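Local atomic coordinates of putative glucarate dehydratase (Pseudomonas fluorescens, PDB entry 4IT1), a protein that probably catalyses the magnesium-dependent dehydration of D-glucarate to 5-dehydro-4-deoxy-D-glucarate, as a member of the mandelate racemase/muconate lactonizing enzyme family. Residues Q97-V102 with L322-T327; D427-M432 with P437-L442; E48-R53 with H415-T420. All coordinates share one frame; numbering follows the deposited sequence. Where two conformers were deposited one is given.

Interaction 1: Q97-V102 with L322-T327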
loop_
_atom_site.group_PDB
_atom_site.type_symbol
_atom_site.label_atom_id
_atom_site.label_comp_id
_atom_site.label_asym_id
_atom_site.label_seq_id
_atom_site.Cartn_x
_atom_site.Cartn_y
_atom_site.Cartn_z
ATOM N N GLN A 97 12.975 -6.064 8.149
ATOM C CA GLN A 97 13.683 -6.878 9.140
ATOM C C GLN A 97 12.730 -7.212 10.286
ATOM O O GLN A 97 12.546 -8.384 10.613
ATOM C CB GLN A 97 14.917 -6.135 9.669
ATOM C CG GLN A 97 15.677 -6.820 10.796
ATOM C CD GLN A 97 16.750 -7.765 10.294
ATOM O OE1 GLN A 97 16.469 -8.906 9.909
ATOM N NE2 GLN A 97 17.997 -7.297 10.304
ATOM N N LEU A 98 12.117 -6.183 10.874
ATOM C CA LEU A 98 11.135 -6.363 11.951
ATOM C C LEU A 98 10.031 -7.380 11.619
ATOM O O LEU A 98 9.600 -8.131 12.496
ATOM C CB LEU A 98 10.503 -5.029 12.370
ATOM C CG LEU A 98 9.302 -5.128 13.329
ATOM C CD1 LEU A 98 9.725 -5.633 14.702
ATOM C CD2 LEU A 98 8.541 -3.822 13.472
ATOM N N ARG A 99 9.579 -7.391 10.365
ATOM C CA ARG A 99 8.577 -8.357 9.911
ATOM C C ARG A 99 9.133 -9.785 9.901
ATOM O O ARG A 99 8.500 -10.697 10.439
ATOM C CB ARG A 99 8.015 -7.978 8.531
ATOM C CG ARG A 99 6.816 -8.815 8.097
ATOM C CD ARG A 99 6.153 -8.283 6.829
ATOM N NE ARG A 99 5.170 -7.230 7.101
ATOM C CZ ARG A 99 3.915 -7.441 7.502
ATOM N NH1 ARG A 99 3.462 -8.676 7.694
ATOM N NH2 ARG A 99 3.105 -6.411 7.718
ATOM N N ARG A 100 10.312 -9.973 9.305
ATOM C CA ARG A 100 10.932 -11.300 9.237
ATOM C C ARG A 100 11.183 -11.885 10.625
ATOM O O ARG A 100 11.069 -13.096 10.826
ATOM C CB ARG A 100 12.233 -11.265 8.441
ATOM C CG ARG A 100 12.057 -11.331 6.930
ATOM C CD ARG A 100 13.402 -11.457 6.233
ATOM N NE ARG A 100 14.399 -10.567 6.830
ATOM C CZ ARG A 100 14.844 -9.435 6.288
ATOM N NH1 ARG A 100 15.745 -8.712 6.937
ATOM N NH2 ARG A 100 14.408 -9.025 5.104
ATOM N N ILE A 101 11.510 -11.008 11.571
ATOM C CA ILE A 101 11.724 -11.381 12.967
ATOM C C ILE A 101 10.429 -11.862 13.632
ATOM O O ILE A 101 10.415 -12.930 14.252
ATOM C CB ILE A 101 12.393 -10.224 13.756
ATOM C CG1 ILE A 101 13.872 -10.133 13.370
ATOM C CG2 ILE A 101 12.246 -10.398 15.266
ATOM C CD1 ILE A 101 14.549 -8.859 13.823
ATOM N N VAL A 102 9.352 -11.086 13.490
ATOM C CA VAL A 102 8.050 -11.458 14.052
ATOM C C VAL A 102 7.559 -12.797 13.490
ATOM O O VAL A 102 6.972 -13.596 14.218
ATOM C CB VAL A 102 6.981 -10.362 13.837
ATOM C CG1 VAL A 102 5.604 -10.854 14.260
ATOM C CG2 VAL A 102 7.337 -9.094 14.601
ATOM N N LEU A 322 0.261 0.596 10.461
ATOM C CA LEU A 322 -0.224 1.817 9.830
ATOM C C LEU A 322 -0.089 1.790 8.317
ATOM O O LEU A 322 -1.016 2.176 7.613
ATOM C CB LEU A 322 0.454 3.048 10.439
ATOM C CG LEU A 322 0.314 3.212 11.961
ATOM C CD1 LEU A 322 1.029 4.465 12.433
ATOM C CD2 LEU A 322 -1.139 3.238 12.423
ATOM N N ARG A 323 1.050 1.315 7.827
ATOM C CA ARG A 323 1.282 1.222 6.394
ATOM C C ARG A 323 0.405 0.163 5.730
ATOM O O ARG A 323 -0.034 0.349 4.588
ATOM C CB ARG A 323 2.762 0.990 6.084
ATOM C CG ARG A 323 3.596 2.254 6.229
ATOM C CD ARG A 323 5.059 2.036 5.873
ATOM N NE ARG A 323 5.840 3.238 6.168
ATOM C CZ ARG A 323 7.169 3.315 6.136
ATOM N NH1 ARG A 323 7.908 2.258 5.820
ATOM N NH2 ARG A 323 7.767 4.464 6.418
ATOM N N ASP A 324 0.147 -0.931 6.449
ATOM C CA ASP A 324 -0.736 -1.992 5.962
ATOM C C ASP A 324 -2.171 -1.490 5.863
ATOM O O ASP A 324 -2.907 -1.854 4.941
ATOM C CB ASP A 324 -0.663 -3.235 6.868
ATOM C CG ASP A 324 0.538 -4.130 6.562
ATOM O OD1 ASP A 324 1.293 -3.857 5.600
ATOM O OD2 ASP A 324 0.726 -5.126 7.292
ATOM N N THR A 325 -2.559 -0.655 6.824
ATOM C CA THR A 325 -3.862 0.009 6.822
ATOM C C THR A 325 -4.056 0.943 5.602
ATOM O O THR A 325 -5.171 1.066 5.074
ATOM C CB THR A 325 -4.080 0.775 8.139
ATOM O OG1 THR A 325 -4.105 -0.156 9.228
ATOM C CG2 THR A 325 -5.383 1.519 8.130
ATOM N N GLN A 326 -2.969 1.577 5.159
ATOM C CA GLN A 326 -3.003 2.451 3.989
ATOM C C GLN A 326 -3.182 1.602 2.739
ATOM O O GLN A 326 -3.994 1.925 1.861
ATOM C CB GLN A 326 -1.712 3.266 3.872
ATOM C CG GLN A 326 -1.459 4.241 5.005
ATOM C CD GLN A 326 -0.274 5.140 4.723
ATOM O OE1 GLN A 326 -0.387 6.125 3.994
ATOM N NE2 GLN A 326 0.870 4.804 5.297
ATOM N N THR A 327 -2.423 0.511 2.670
ATOM C CA THR A 327 -2.608 -0.487 1.620
ATOM C C THR A 327 -4.061 -0.929 1.570
ATOM O O THR A 327 -4.670 -0.908 0.502
ATOM C CB THR A 327 -1.694 -1.700 1.815
ATOM O OG1 THR A 327 -0.349 -1.241 1.924
ATOM C CG2 THR A 327 -1.792 -2.636 0.616
#
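A single salt bridge, Arg99 to Asp324, joins two helices whose backbones stay well apart: even the closest pair of CA atoms, those of Arg99 and Asp324, are 12.0 Å from each other. The segment 322-327 opens helix 322-334, and its first turn is held from outside, the backbone N of Leu322 and that of Arg323 each donating to a carboxylate oxygen of Glu137. The side chain of Arg323 packs on Leu155 of the second subunit.

Asp324 is the residue that reaches across. Its OD2 lies 2.7 Å from Arg99 NH2, at the edge of the guanidinium and near its plane, whereas Asp324 OD1 is 3.8 Å from Arg99 NH2. With OD1 that far off, the bridge is one-pronged, and the two planes, 40° apart, are not set for the paired, coplanar kind. Arg99 supplies most of the reach: CG is anti to the backbone N, the chain runs straight through chi2, and a bend at chi3 (-85°) swings the guanidinium toward the oncoming carboxylate. The same guanidinium also makes a cation-pi contact with Tyr133 of helix 128-148, which probably limits its freedom to turn.

One turn beyond, Thr327 closes back on Arg323: its OG1 donates to Arg323 O over 3.1 Å, and the Thr327 backbone N reaches the same oxygen from the opposite face of the carbonyl plane. Helix 322-334 is the connection between parallel strands 311-314 and 338-341, a beta-alpha-beta crossover of the barrel, and helix 95-107 belongs to the N-terminal region; the bridge thus spans capping domain and barrel domain, the two-domain architecture characteristic of the enolase superfamily.

Interaction 2: D427-M432 with P437-L442; sequences DDVRQM and PDWKAL
Met432 lays its side chain over one face of the Trp439 indole, a CH-pi and Met-aromatic contact by which the chain beyond helix 428-433 folds back against that short helix. The flat ring is the platform and the methionine the bump on it. Met432 CG stands 3.4 Å from the centroid of the five-membered ring, only 7° off the ring normal, while Met432 SD hovers more distantly, 4.9 Å from the centroid of the six-membered ring. CG being anti to the backbone N sends the chain out to the indole, and the bends at chi2 (56°) and chi3 (83°) curl it across the face. Trp439 NE1 donates to Ser44 O, a bond that anchors the pyrrole edge and probably restrains rotation of the indole, and Arg445 adds a cation-pi contact.

A second interlock lies one helical turn back. Val429 sets its CG1 against the indole at Trp439 CD1, 4.1 Å away, and its two methyls together form a notch that receives the small Ala441 side chain at the centre of an inverse gamma turn. The helix itself begins with Asp427 as N-cap, its OD1 accepting from Arg430 N. Met432 is buried, about 11 Å between side chains from Lys215, the predicted proton acceptor. In the notch Val429 CG2 lies 4.1 Å from Ala441 CB.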
loop_
_atom_site.group_PDB
_atom_site.type_symbol
_atom_site.label_atom_id
_atom_site.label_comp_id
_atom_site.label_asym_id
_atom_site.label_seq_id
_atom_site.Cartn_x
_atom_site.Cartn_y
_atom_site.Cartn_z
ATOM N N ASP A 427 -12.832 -12.704 28.867
ATOM C CA ASP A 427 -13.883 -13.698 28.705
ATOM C C ASP A 427 -15.262 -13.165 29.032
ATOM O O ASP A 427 -15.782 -13.377 30.133
ATOM C CB ASP A 427 -13.612 -14.937 29.558
ATOM C CG ASP A 427 -14.326 -16.188 29.025
ATOM O OD1 ASP A 427 -15.436 -16.073 28.443
ATOM O OD2 ASP A 427 -13.768 -17.293 29.194
ATOM N N ASP A 428 -15.879 -12.507 28.058
ATOM C CA ASP A 428 -17.227 -11.989 28.241
ATOM C C ASP A 428 -18.230 -13.121 28.491
ATOM O O ASP A 428 -19.286 -12.909 29.105
ATOM C CB ASP A 428 -17.660 -11.155 27.031
ATOM C CG ASP A 428 -16.732 -9.980 26.746
ATOM O OD1 ASP A 428 -15.559 -9.985 27.194
ATOM O OD2 ASP A 428 -17.181 -9.051 26.035
ATOM N N VAL A 429 -17.897 -14.318 28.005
ATOM C CA VAL A 429 -18.794 -15.467 28.106
ATOM C C VAL A 429 -18.806 -16.019 29.532
ATOM O O VAL A 429 -19.878 -16.167 30.122
ATOM C CB VAL A 429 -18.446 -16.593 27.099
ATOM C CG1 VAL A 429 -19.514 -17.677 27.132
ATOM C CG2 VAL A 429 -18.301 -16.044 25.689
ATOM N N ARG A 430 -17.626 -16.325 30.081
ATOM C CA ARG A 430 -17.544 -16.712 31.493
ATOM C C ARG A 430 -18.184 -15.639 32.372
ATOM O O ARG A 430 -18.994 -15.942 33.255
ATOM C CB ARG A 430 -16.100 -16.954 31.933
ATOM C CG ARG A 430 -16.014 -17.660 33.283
ATOM C CD ARG A 430 -14.687 -18.384 33.505
ATOM N NE ARG A 430 -14.391 -19.428 32.509
ATOM C CZ ARG A 430 -15.129 -20.519 32.292
ATOM N NH1 ARG A 430 -14.757 -21.391 31.369
ATOM N NH2 ARG A 430 -16.252 -20.735 32.972
ATOM N N GLN A 431 -17.840 -14.382 32.097
ATOM C CA GLN A 431 -18.342 -13.271 32.888
ATOM C C GLN A 431 -19.859 -13.240 32.898
ATOM O O GLN A 431 -20.457 -13.086 33.958
ATOM C CB GLN A 431 -17.753 -11.941 32.402
ATOM C CG GLN A 431 -18.053 -10.744 33.300
ATOM C CD GLN A 431 -17.507 -10.892 34.717
ATOM O OE1 GLN A 431 -16.445 -11.482 34.943
ATOM N NE2 GLN A 431 -18.235 -10.343 35.678
ATOM N N MET A 432 -20.490 -13.418 31.736
ATOM C CA MET A 432 -21.958 -13.450 31.694
ATOM C C MET A 432 -22.529 -14.614 32.507
ATOM O O MET A 432 -23.665 -14.530 32.996
ATOM C CB MET A 432 -22.495 -13.463 30.252
ATOM C CG MET A 432 -24.018 -13.413 30.123
ATOM S SD MET A 432 -24.884 -12.019 30.911
ATOM C CE MET A 432 -24.698 -10.770 29.658
ATOM N N PRO A 437 -26.442 -18.451 34.852
ATOM C CA PRO A 437 -25.585 -19.642 34.940
ATOM C C PRO A 437 -25.654 -20.526 33.688
ATOM O O PRO A 437 -24.640 -21.104 33.308
ATOM C CB PRO A 437 -26.111 -20.376 36.185
ATOM C CG PRO A 437 -27.509 -19.874 36.367
ATOM C CD PRO A 437 -27.498 -18.446 35.884
ATOM N N ASP A 438 -26.821 -20.584 33.044
ATOM C CA ASP A 438 -27.024 -21.375 31.818
ATOM C C ASP A 438 -26.578 -20.709 30.491
ATOM O O ASP A 438 -26.963 -21.170 29.413
ATOM C CB ASP A 438 -28.492 -21.793 31.706
ATOM C CG ASP A 438 -28.980 -22.599 32.921
ATOM O OD1 ASP A 438 -28.327 -23.601 33.314
ATOM O OD2 ASP A 438 -30.043 -22.234 33.478
ATOM N N TRP A 439 -25.750 -19.663 30.562
ATOM C CA TRP A 439 -25.373 -18.871 29.371
ATOM C C TRP A 439 -24.297 -19.510 28.502
ATOM O O TRP A 439 -23.235 -19.911 28.996
ATOM C CB TRP A 439 -24.910 -17.466 29.782
ATOM C CG TRP A 439 -24.472 -16.543 28.643
ATOM C CD1 TRP A 439 -23.204 -16.364 28.180
ATOM C CD2 TRP A 439 -25.306 -15.654 27.881
ATOM N NE1 TRP A 439 -23.192 -15.429 27.174
ATOM C CE2 TRP A 439 -24.471 -14.981 26.966
ATOM C CE3 TRP A 439 -26.679 -15.364 27.887
ATOM C CZ2 TRP A 439 -24.960 -14.030 26.053
ATOM C CZ3 TRP A 439 -27.171 -14.421 26.981
ATOM C CH2 TRP A 439 -26.309 -13.766 26.074
ATOM N N LYS A 440 -24.565 -19.553 27.197
ATOM C CA LYS A 440 -23.604 -20.072 26.224
ATOM C C LYS A 440 -23.324 -19.050 25.121
ATOM O O LYS A 440 -24.111 -18.130 24.897
ATOM C CB LYS A 440 -24.108 -21.394 25.621
ATOM C CG LYS A 440 -24.417 -22.495 26.634
ATOM C CD LYS A 440 -23.167 -22.993 27.354
ATOM C CE LYS A 440 -23.466 -24.211 28.223
ATOM N NZ LYS A 440 -24.636 -23.990 29.124
ATOM N N ALA A 441 -22.190 -19.204 24.449
ATOM C CA ALA A 441 -21.810 -18.323 23.349
ATOM C C ALA A 441 -22.591 -18.628 22.060
ATOM O O ALA A 441 -22.023 -19.133 21.104
ATOM C CB ALA A 441 -20.310 -18.438 23.098
ATOM N N LEU A 442 -23.889 -18.340 22.051
ATOM C CA LEU A 442 -24.727 -18.525 20.865
ATOM C C LEU A 442 -24.538 -17.394 19.845
ATOM O O LEU A 442 -24.457 -16.220 20.219
ATOM C CB LEU A 442 -26.204 -18.659 21.251
ATOM C CG LEU A 442 -26.622 -19.817 22.180
ATOM C CD1 LEU A 442 -28.137 -19.849 22.333
ATOM C CD2 LEU A 442 -26.121 -21.169 21.669
#

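Interaction 3: E48-R53 with H415-T420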
loop_
_atom_site.group_PDB
_atom_site.type_symbol
_atom_site.label_atom_id
_atom_site.label_comp_id
_atom_site.label_asym_id
_atom_site.label_seq_id
_atom_site.Cartn_x
_atom_site.Cartn_y
_atom_site.Cartn_z
ATOM N N GLU A 48 -15.939 -7.723 31.707
ATOM C CA GLU A 48 -15.407 -7.881 33.048
ATOM C C GLU A 48 -15.134 -6.494 33.654
ATOM O O GLU A 48 -14.902 -5.531 32.915
ATOM C CB GLU A 48 -14.122 -8.699 32.971
ATOM C CG GLU A 48 -14.381 -10.176 32.720
ATOM C CD GLU A 48 -13.204 -10.868 32.076
ATOM O OE1 GLU A 48 -12.444 -11.534 32.805
ATOM O OE2 GLU A 48 -13.033 -10.739 30.845
ATOM N N PRO A 49 -15.157 -6.381 34.998
ATOM C CA PRO A 49 -14.870 -5.087 35.630
ATOM C C PRO A 49 -13.491 -4.526 35.273
ATOM O O PRO A 49 -13.231 -3.346 35.521
ATOM C CB PRO A 49 -14.965 -5.392 37.130
ATOM C CG PRO A 49 -14.785 -6.871 37.234
ATOM C CD PRO A 49 -15.431 -7.425 36.001
ATOM N N PHE A 50 -12.625 -5.359 34.692
ATOM C CA PHE A 50 -11.340 -4.880 34.173
ATOM C C PHE A 50 -11.103 -5.334 32.742
ATOM O O PHE A 50 -11.713 -6.295 32.276
ATOM C CB PHE A 50 -10.178 -5.274 35.089
ATOM C CG PHE A 50 -10.334 -4.761 36.491
ATOM C CD1 PHE A 50 -9.898 -3.481 36.830
ATOM C CD2 PHE A 50 -10.953 -5.539 37.468
ATOM C CE1 PHE A 50 -10.060 -2.996 38.122
ATOM C CE2 PHE A 50 -11.118 -5.059 38.762
ATOM C CZ PHE A 50 -10.669 -3.785 39.089
ATOM N N ALA A 51 -10.227 -4.607 32.052
ATOM C CA ALA A 51 -9.843 -4.919 30.685
ATOM C C ALA A 51 -8.341 -4.705 30.539
ATOM O O ALA A 51 -7.777 -3.796 31.149
ATOM C CB ALA A 51 -10.623 -4.056 29.700
ATOM N N LEU A 52 -7.700 -5.548 29.736
ATOM C CA LEU A 52 -6.242 -5.589 29.642
ATOM C C LEU A 52 -5.705 -4.874 28.403
ATOM O O LEU A 52 -6.454 -4.588 27.463
ATOM C CB LEU A 52 -5.756 -7.042 29.653
ATOM C CG LEU A 52 -6.442 -8.015 30.625
ATOM C CD1 LEU A 52 -5.939 -9.441 30.424
ATOM C CD2 LEU A 52 -6.269 -7.565 32.071
ATOM N N ARG A 53 -4.400 -4.601 28.414
ATOM C CA ARG A 53 -3.731 -3.838 27.367
ATOM C C ARG A 53 -2.243 -3.890 27.642
ATOM O O ARG A 53 -1.838 -4.100 28.780
ATOM C CB ARG A 53 -4.202 -2.374 27.386
ATOM C CG ARG A 53 -4.118 -1.653 26.048
ATOM C CD ARG A 53 -5.331 -1.942 25.169
ATOM N NE ARG A 53 -5.118 -1.482 23.797
ATOM C CZ ARG A 53 -5.851 -1.850 22.751
ATOM N NH1 ARG A 53 -6.861 -2.698 22.899
ATOM N NH2 ARG A 53 -5.567 -1.371 21.548
ATOM N N HIS A 415 -0.179 -0.883 35.855
ATOM C CA HIS A 415 0.535 -2.162 35.862
ATOM C C HIS A 415 0.243 -2.943 37.153
ATOM O O HIS A 415 0.142 -4.171 37.126
ATOM C CB HIS A 415 2.041 -1.931 35.712
ATOM C CG HIS A 415 2.863 -3.181 35.783
ATOM N ND1 HIS A 415 3.493 -3.720 34.682
ATOM C CD2 HIS A 415 3.169 -3.990 36.824
ATOM C CE1 HIS A 415 4.150 -4.808 35.042
ATOM N NE2 HIS A 415 3.967 -4.996 36.336
ATOM N N ASP A 416 0.124 -2.225 38.272
ATOM C CA ASP A 416 -0.214 -2.837 39.558
ATOM C C ASP A 416 -1.654 -3.344 39.548
ATOM O O ASP A 416 -1.941 -4.419 40.075
ATOM C CB ASP A 416 -0.010 -1.847 40.714
ATOM C CG ASP A 416 1.448 -1.463 40.914
ATOM O OD1 ASP A 416 2.338 -2.200 40.432
ATOM O OD2 ASP A 416 1.700 -0.419 41.554
ATOM N N GLN A 417 -2.555 -2.563 38.945
ATOM C CA GLN A 417 -3.966 -2.954 38.848
ATOM C C GLN A 417 -4.110 -4.172 37.941
ATOM O O GLN A 417 -5.057 -4.952 38.078
ATOM C CB GLN A 417 -4.856 -1.802 38.366
ATOM C CG GLN A 417 -6.332 -2.000 38.708
ATOM C CD GLN A 417 -7.217 -0.791 38.408
ATOM O OE1 GLN A 417 -8.191 -0.540 39.119
ATOM N NE2 GLN A 417 -6.892 -0.047 37.352
ATOM N N TYR A 418 -3.158 -4.330 37.025
ATOM C CA TYR A 418 -3.070 -5.527 36.203
ATOM C C TYR A 418 -2.765 -6.730 37.084
ATOM O O TYR A 418 -3.479 -7.738 37.040
ATOM C CB TYR A 418 -2.001 -5.360 35.123
ATOM C CG TYR A 418 -1.649 -6.627 34.377
ATOM C CD1 TYR A 418 -2.460 -7.099 33.340
ATOM C CD2 TYR A 418 -0.496 -7.352 34.696
ATOM C CE1 TYR A 418 -2.139 -8.259 32.648
ATOM C CE2 TYR A 418 -0.168 -8.514 34.012
ATOM C CZ TYR A 418 -0.994 -8.961 32.990
ATOM O OH TYR A 418 -0.678 -10.105 32.304
ATOM N N LEU A 419 -1.720 -6.598 37.899
ATOM C CA LEU A 419 -1.227 -7.692 38.739
ATOM C C LEU A 419 -2.270 -8.202 39.728
ATOM O O LEU A 419 -2.301 -9.384 40.049
ATOM C CB LEU A 419 0.043 -7.263 39.481
ATOM C CG LEU A 419 1.317 -7.036 38.650
ATOM C CD1 LEU A 419 2.357 -6.282 39.464
ATOM C CD2 LEU A 419 1.908 -8.335 38.116
ATOM N N THR A 420 -3.149 -7.310 40.166
ATOM C CA THR A 420 -4.093 -7.610 41.238
ATOM C C THR A 420 -5.529 -7.920 40.779
ATOM O O THR A 420 -6.354 -8.348 41.592
ATOM C CB THR A 420 -4.141 -6.449 42.255
ATOM O OG1 THR A 420 -4.549 -5.250 41.587
ATOM C CG2 THR A 420 -2.764 -6.222 42.896
#
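The extended backbone of 50-53 passes helix 408-421 with the CA atoms of Leu52 and Tyr418, the nearest pair, 7.3 Å apart. Phe50 and Leu52, two positions apart on the strand, both direct CB toward the helix, whereas Arg53 directs its own away. Within the sheet the strand pairs through backbone hydrogen bonds with strand 25-36, Ala51 with Phe35 and Arg53 with Ile33; the helix rests on that neighbouring strand too.

The closest approach is polar against aromatic. Gln417 OE1 comes in at the edge of the Phe50 ring, near its plane, and stands 3.2 Å from Phe50 CE1; this places the oxygen against the slightly positive rim of C-H groups. The amide plane is turned 63° from the ring. Gln417 gets there because CG is anti to the backbone N (chi1 -160°) and the chain runs extended beyond it, while at the other end of the amide NE2 donates to Ala34 O and Glu379 OE2, so that its rotation is fixed from outside. Phe50 also meets Tyr182, the two rings nearly perpendicular. With Phe50 replaced by an alanine, Gln417 OE1 would probably lose the aromatic edge it rests against and Tyr182 its ring partner, opening a gap between strand and helix.

The second pair is apolar: Leu52 CD2 lies 4.0 Å from Tyr418 CD1, the two side chains crossing at about a right angle. Tyr418 is buried, packed on Pro32 and in cation-pi contact with Arg424. A helix from late in the chain thus lies against the antiparallel three-stranded sheet of the N-terminal region, as in the capping domain of the enolase superfamily, which is built from both ends of the polypeptide.

How the interactions relate
Interaction 1 is a surface contact, while interactions 2 and 3 are partly buried, each with one buried residue. Their chemistry follows: opposite charges span the gap between two domains in interaction 1, whereas sulfur, aliphatic and ring surfaces do the work in interaction 2, and interaction 3 mixes an amide oxygen with apolar groups. Interactions 2 and 3 adjoin, helix 408-421 being followed by helix 428-433, and Glu48 OE2 probably accepts from Asp427 N at 2.8 Å. Interaction 1 stands apart, its centre about 35 Å from that of interaction 2 and 29 Å from that of interaction 3; its segments lie in sequence between the two halves of interaction 3.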